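Local atomic coordinates of ubiquitin conjugating enzyme (PDB entry 2PWQ), a protein that probably acts as an E2 ubiquitin-conjugating enzyme, carrying activated ubiquitin as a thioester for transfer in the ubiquitin pathway. Residues 76-89 with 116-129. Residues are numbered along the deposited sequence; the frame is centred on the assembly and turned at random.
Sequences ITIPNDYPYNPPKI and WSPALTIRTALLSI
W116 and the prolines P86 and P87 show how an indole face can be paired with two consecutive prolines. Both lie over the same face through CH-pi contacts: P86 CA sits 3.7 Å from the centroid of the five-membered ring, and P87 CD 3.8 Å from that of the six-membered ring. L120 CB lies over the rim of the opposite face. W116 CG is anti to the backbone N (chi1 -165°), which carries the indole toward the loop. At its rim, Y82 CE1 approaches W116 CZ2 at 3.4 Å, the ring planes inclined by 43° and neither stacked on the other.

The one hydrogen bond across the contact, W116 NE1 to P83 O (2.9 Å), helps hold the indole's rotation; the acceptor lies close to the ring plane. Y82 OH, beside I122 CG1, hydrogen-bonds E31 of helix 23-37, whose carboxylate also accepts from I122 N.

The remaining contacts are apolar. P118 CG touches Y84 CD2 (4.0 Å). Deeper in, I122 CD1 packs on I78 CD1 (3.7 Å), I76 meets L126 tip to tip, and I89 CD1 touches A125 CB. Helix 122-134 thus packs against the antiparallel sheet, beside the loop joining strands 71-77 and 88-91, whose Y-P-x-x-P-P sequence is familiar in the E2 (UBC) fold.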
loop_
_atom_site.group_PDB
_atom_site.type_symbol
_atom_site.label_atom_id
_atom_site.label_comp_id
_atom_site.label_asym_id
_atom_site.label_seq_id
_atom_site.Cartn_x
_atom_site.Cartn_y
_atom_site.Cartn_z
ATOM N N ILE A 76 7.966 0.798 -2.508
ATOM C CA ILE A 76 7.486 1.478 -3.724
ATOM C C ILE A 76 8.633 1.633 -4.748
ATOM O O ILE A 76 9.548 2.432 -4.553
ATOM C CB ILE A 76 6.897 2.854 -3.365
ATOM C CG1 ILE A 76 5.835 2.704 -2.261
ATOM C CG2 ILE A 76 6.341 3.583 -4.644
ATOM C CD1 ILE A 76 5.461 3.999 -1.579
ATOM N N THR A 77 8.628 0.861 -5.826
ATOM C CA THR A 77 9.665 1.079 -6.821
ATOM C C THR A 77 9.108 1.851 -8.013
ATOM O O THR A 77 8.151 1.399 -8.696
ATOM C CB THR A 77 10.431 -0.207 -7.240
ATOM O OG1 THR A 77 9.787 -0.816 -8.340
ATOM C CG2 THR A 77 10.515 -1.222 -6.127
ATOM N N ILE A 78 9.670 3.039 -8.240
ATOM C CA ILE A 78 9.131 3.995 -9.222
ATOM C C ILE A 78 9.920 3.854 -10.501
ATOM O O ILE A 78 11.156 3.886 -10.449
ATOM C CB ILE A 78 9.239 5.422 -8.687
ATOM C CG1 ILE A 78 8.495 5.516 -7.367
ATOM C CG2 ILE A 78 8.734 6.454 -9.716
ATOM C CD1 ILE A 78 8.932 6.611 -6.503
ATOM N N PRO A 79 9.234 3.679 -11.657
ATOM C CA PRO A 79 9.980 3.459 -12.905
ATOM C C PRO A 79 10.684 4.719 -13.393
ATOM O O PRO A 79 10.285 5.823 -13.003
ATOM C CB PRO A 79 8.881 3.030 -13.900
ATOM C CG PRO A 79 7.664 3.660 -13.397
ATOM C CD PRO A 79 7.772 3.657 -11.894
ATOM N N ASN A 80 11.707 4.546 -14.239
ATOM C CA ASN A 80 12.526 5.671 -14.723
ATOM C C ASN A 80 11.833 6.650 -15.664
ATOM O O ASN A 80 12.297 7.784 -15.837
ATOM C CB ASN A 80 13.912 5.235 -15.251
ATOM C CG ASN A 80 13.853 4.153 -16.352
ATOM O OD1 ASN A 80 12.792 3.835 -16.909
ATOM N ND2 ASN A 80 15.022 3.579 -16.660
ATOM N N ASP A 81 10.697 6.226 -16.217
ATOM C CA ASP A 81 9.829 7.091 -17.025
ATOM C C ASP A 81 8.611 7.677 -16.304
ATOM O O ASP A 81 7.777 8.360 -16.924
ATOM C CB ASP A 81 9.376 6.368 -18.301
ATOM C CG ASP A 81 9.007 4.907 -18.067
ATOM O OD1 ASP A 81 8.886 4.458 -16.907
ATOM O OD2 ASP A 81 8.829 4.195 -19.083
ATOM N N TYR A 82 8.496 7.428 -15.008
ATOM C CA TYR A 82 7.432 8.054 -14.241
ATOM C C TYR A 82 7.309 9.552 -14.606
ATOM O O TYR A 82 8.332 10.224 -14.734
ATOM C CB TYR A 82 7.730 7.883 -12.763
ATOM C CG TYR A 82 6.588 8.218 -11.857
ATOM C CD1 TYR A 82 5.590 7.281 -11.578
ATOM C CD2 TYR A 82 6.504 9.480 -11.265
ATOM C CE1 TYR A 82 4.538 7.606 -10.714
ATOM C CE2 TYR A 82 5.468 9.812 -10.429
ATOM C CZ TYR A 82 4.482 8.882 -10.161
ATOM O OH TYR A 82 3.490 9.240 -9.306
ATOM N N PRO A 83 6.069 10.101 -14.735
ATOM C CA PRO A 83 4.754 9.553 -14.410
ATOM C C PRO A 83 4.033 8.840 -15.553
ATOM O O PRO A 83 2.815 8.723 -15.496
ATOM C CB PRO A 83 3.953 10.801 -13.984
ATOM C CG PRO A 83 4.718 11.988 -14.534
ATOM C CD PRO A 83 5.935 11.471 -15.256
ATOM N N TYR A 84 4.778 8.351 -16.542
ATOM C CA TYR A 84 4.203 7.748 -17.752
ATOM C C TYR A 84 3.993 6.255 -17.568
ATOM O O TYR A 84 3.371 5.611 -18.410
ATOM C CB TYR A 84 5.081 8.020 -18.997
ATOM C CG TYR A 84 5.272 9.490 -19.375
ATOM C CD1 TYR A 84 5.677 9.862 -20.668
ATOM C CD2 TYR A 84 5.037 10.516 -18.442
ATOM C CE1 TYR A 84 5.851 11.225 -21.010
ATOM C CE2 TYR A 84 5.209 11.855 -18.759
ATOM C CZ TYR A 84 5.613 12.212 -20.032
ATOM O OH TYR A 84 5.774 13.562 -20.289
ATOM N N ASN A 85 4.534 5.711 -16.477
ATOM C CA ASN A 85 4.241 4.344 -16.033
ATOM C C ASN A 85 3.951 4.303 -14.532
ATOM O O ASN A 85 4.420 5.192 -13.787
ATOM C CB ASN A 85 5.342 3.362 -16.429
ATOM C CG ASN A 85 5.001 2.569 -17.688
ATOM O OD1 ASN A 85 5.246 1.359 -17.764
ATOM N ND2 ASN A 85 4.423 3.240 -18.677
ATOM N N PRO A 86 3.136 3.310 -14.084
ATOM C CA PRO A 86 2.789 3.210 -12.663
ATOM C C PRO A 86 3.950 2.734 -11.757
ATOM O O PRO A 86 4.883 2.060 -12.224
ATOM C CB PRO A 86 1.656 2.173 -12.656
ATOM C CG PRO A 86 1.965 1.284 -13.773
ATOM C CD PRO A 86 2.483 2.229 -14.858
ATOM N N PRO A 87 3.881 3.080 -10.460
ATOM C CA PRO A 87 4.838 2.482 -9.516
ATOM C C PRO A 87 4.522 0.997 -9.335
ATOM O O PRO A 87 3.401 0.561 -9.661
ATOM C CB PRO A 87 4.570 3.257 -8.221
ATOM C CG PRO A 87 3.129 3.712 -8.351
ATOM C CD PRO A 87 2.955 4.022 -9.801
ATOM N N LYS A 88 5.499 0.215 -8.878
ATOM C CA LYS A 88 5.230 -1.116 -8.358
ATOM C C LYS A 88 5.200 -0.983 -6.849
ATOM O O LYS A 88 6.036 -0.283 -6.264
ATOM C CB LYS A 88 6.282 -2.117 -8.821
ATOM C CG LYS A 88 6.500 -2.065 -10.334
ATOM C CD LYS A 88 7.312 -3.211 -10.882
ATOM C CE LYS A 88 7.259 -3.254 -12.409
ATOM N NZ LYS A 88 8.055 -4.402 -12.937
ATOM N N ILE A 89 4.205 -1.600 -6.221
ATOM C CA ILE A 89 4.013 -1.526 -4.765
ATOM C C ILE A 89 3.748 -2.927 -4.206
ATOM O O ILE A 89 3.018 -3.724 -4.819
ATOM C CB ILE A 89 2.884 -0.571 -4.371
ATOM C CG1 ILE A 89 3.098 0.798 -5.018
ATOM C CG2 ILE A 89 2.806 -0.399 -2.877
ATOM C CD1 ILE A 89 1.977 1.769 -4.747
ATOM N N TRP A 116 -3.380 3.862 -15.271
ATOM C CA TRP A 116 -2.320 4.835 -14.968
ATOM C C TRP A 116 -2.189 5.967 -15.981
ATOM O O TRP A 116 -2.230 5.743 -17.185
ATOM C CB TRP A 116 -0.937 4.194 -14.701
ATOM C CG TRP A 116 -0.054 5.216 -14.064
ATOM C CD1 TRP A 116 0.811 6.042 -14.702
ATOM C CD2 TRP A 116 -0.030 5.594 -12.674
ATOM N NE1 TRP A 116 1.396 6.901 -13.801
ATOM C CE2 TRP A 116 0.900 6.650 -12.550
ATOM C CE3 TRP A 116 -0.687 5.131 -11.531
ATOM C CZ2 TRP A 116 1.187 7.262 -11.332
ATOM C CZ3 TRP A 116 -0.399 5.737 -10.308
ATOM C CH2 TRP A 116 0.537 6.795 -10.222
ATOM N N SER A 117 -2.070 7.184 -15.458
ATOM C CA SER A 117 -1.708 8.346 -16.246
ATOM C C SER A 117 -0.990 9.338 -15.331
ATOM O O SER A 117 -1.196 9.327 -14.101
ATOM C CB SER A 117 -2.955 9.014 -16.845
ATOM O OG SER A 117 -3.527 9.977 -15.952
ATOM N N PRO A 118 -0.153 10.210 -15.926
ATOM C CA PRO A 118 0.470 11.370 -15.288
ATOM C C PRO A 118 -0.418 12.129 -14.315
ATOM O O PRO A 118 0.096 12.875 -13.488
ATOM C CB PRO A 118 0.827 12.246 -16.482
ATOM C CG PRO A 118 1.245 11.243 -17.520
ATOM C CD PRO A 118 0.297 10.065 -17.331
ATOM N N ALA A 119 -1.732 11.942 -14.383
ATOM C CA ALA A 119 -2.627 12.618 -13.443
ATOM C C ALA A 119 -2.634 11.928 -12.061
ATOM O O ALA A 119 -2.858 12.566 -11.021
ATOM C CB ALA A 119 -4.060 12.700 -14.029
ATOM N N LEU A 120 -2.393 10.617 -12.062
ATOM C CA LEU A 120 -2.363 9.847 -10.824
ATOM C C LEU A 120 -1.081 10.166 -10.009
ATOM O O LEU A 120 -0.114 10.726 -10.536
ATOM C CB LEU A 120 -2.540 8.357 -11.164
ATOM C CG LEU A 120 -4.018 7.966 -11.399
ATOM C CD1 LEU A 120 -4.173 6.583 -11.966
ATOM C CD2 LEU A 120 -4.820 8.098 -10.096
ATOM N N THR A 121 -1.109 9.875 -8.714
ATOM C CA THR A 121 0.023 10.098 -7.840
ATOM C C THR A 121 0.203 8.889 -6.915
ATOM O O THR A 121 -0.730 8.109 -6.635
ATOM C CB THR A 121 -0.145 11.330 -6.932
ATOM O OG1 THR A 121 -1.163 11.055 -5.974
ATOM C CG2 THR A 121 -0.557 12.607 -7.748
ATOM N N ILE A 122 1.417 8.786 -6.390
ATOM C CA ILE A 122 1.712 7.728 -5.453
ATOM C C ILE A 122 0.812 7.791 -4.207
ATOM O O ILE A 122 0.253 6.801 -3.837
ATOM C CB ILE A 122 3.228 7.720 -5.149
ATOM C CG1 ILE A 122 3.959 7.265 -6.408
ATOM C CG2 ILE A 122 3.531 6.767 -4.006
ATOM C CD1 ILE A 122 5.387 7.607 -6.458
ATOM N N ARG A 123 0.630 8.939 -3.578
ATOM C CA ARG A 123 -0.313 9.039 -2.457
ATOM C C ARG A 123 -1.713 8.519 -2.841
ATOM O O ARG A 123 -2.424 7.892 -2.032
ATOM C CB ARG A 123 -0.445 10.479 -1.964
ATOM C CG ARG A 123 -1.005 10.538 -0.556
ATOM C CD ARG A 123 -1.062 11.908 0.032
ATOM N NE ARG A 123 -1.525 11.822 1.419
ATOM C CZ ARG A 123 -2.789 11.638 1.796
ATOM N NH1 ARG A 123 -3.777 11.560 0.911
ATOM N NH2 ARG A 123 -3.079 11.584 3.073
ATOM N N THR A 124 -2.142 8.787 -4.061
ATOM C CA THR A 124 -3.472 8.290 -4.401
ATOM C C THR A 124 -3.427 6.740 -4.611
ATOM O O THR A 124 -4.371 6.038 -4.235
ATOM C CB THR A 124 -4.262 9.177 -5.462
ATOM O OG1 THR A 124 -3.615 9.160 -6.735
ATOM C CG2 THR A 124 -4.362 10.659 -4.976
ATOM N N ALA A 125 -2.329 6.211 -5.148
ATOM C CA ALA A 125 -2.146 4.736 -5.220
ATOM C C ALA A 125 -2.217 4.120 -3.832
ATOM O O ALA A 125 -2.852 3.087 -3.625
ATOM C CB ALA A 125 -0.830 4.352 -5.912
ATOM N N LEU A 126 -1.572 4.782 -2.881
ATOM C CA LEU A 126 -1.598 4.343 -1.510
ATOM C C LEU A 126 -2.950 4.501 -0.819
ATOM O O LEU A 126 -3.337 3.639 -0.027
ATOM C CB LEU A 126 -0.474 5.007 -0.691
ATOM C CG LEU A 126 0.971 4.757 -1.158
ATOM C CD1 LEU A 126 1.921 5.616 -0.340
ATOM C CD2 LEU A 126 1.348 3.274 -1.105
ATOM N N LEU A 127 -3.651 5.614 -1.073
ATOM C CA LEU A 127 -5.004 5.783 -0.537
ATOM C C LEU A 127 -5.913 4.662 -1.054
ATOM O O LEU A 127 -6.774 4.176 -0.334
ATOM C CB LEU A 127 -5.623 7.123 -0.958
ATOM C CG LEU A 127 -5.325 8.394 -0.149
ATOM C CD1 LEU A 127 -5.977 9.600 -0.868
ATOM C CD2 LEU A 127 -5.780 8.346 1.358
ATOM N N SER A 128 -5.734 4.229 -2.284
ATOM C CA SER A 128 -6.639 3.227 -2.794
ATOM C C SER A 128 -6.284 1.842 -2.227
ATOM O O SER A 128 -7.107 0.917 -2.232
ATOM C CB SER A 128 -6.611 3.177 -4.321
ATOM O OG SER A 128 -5.542 2.325 -4.694
ATOM N N ILE A 129 -5.055 1.681 -1.738
ATOM C CA ILE A 129 -4.690 0.428 -1.111
ATOM C C ILE A 129 -5.285 0.473 0.277
ATOM O O ILE A 129 -5.842 -0.521 0.730
ATOM C CB ILE A 129 -3.156 0.219 -1.096
ATOM C CG1 ILE A 129 -2.691 -0.074 -2.534
ATOM C CG2 ILE A 129 -2.753 -0.989 -0.159
ATOM C CD1 ILE A 129 -1.237 0.241 -2.800
#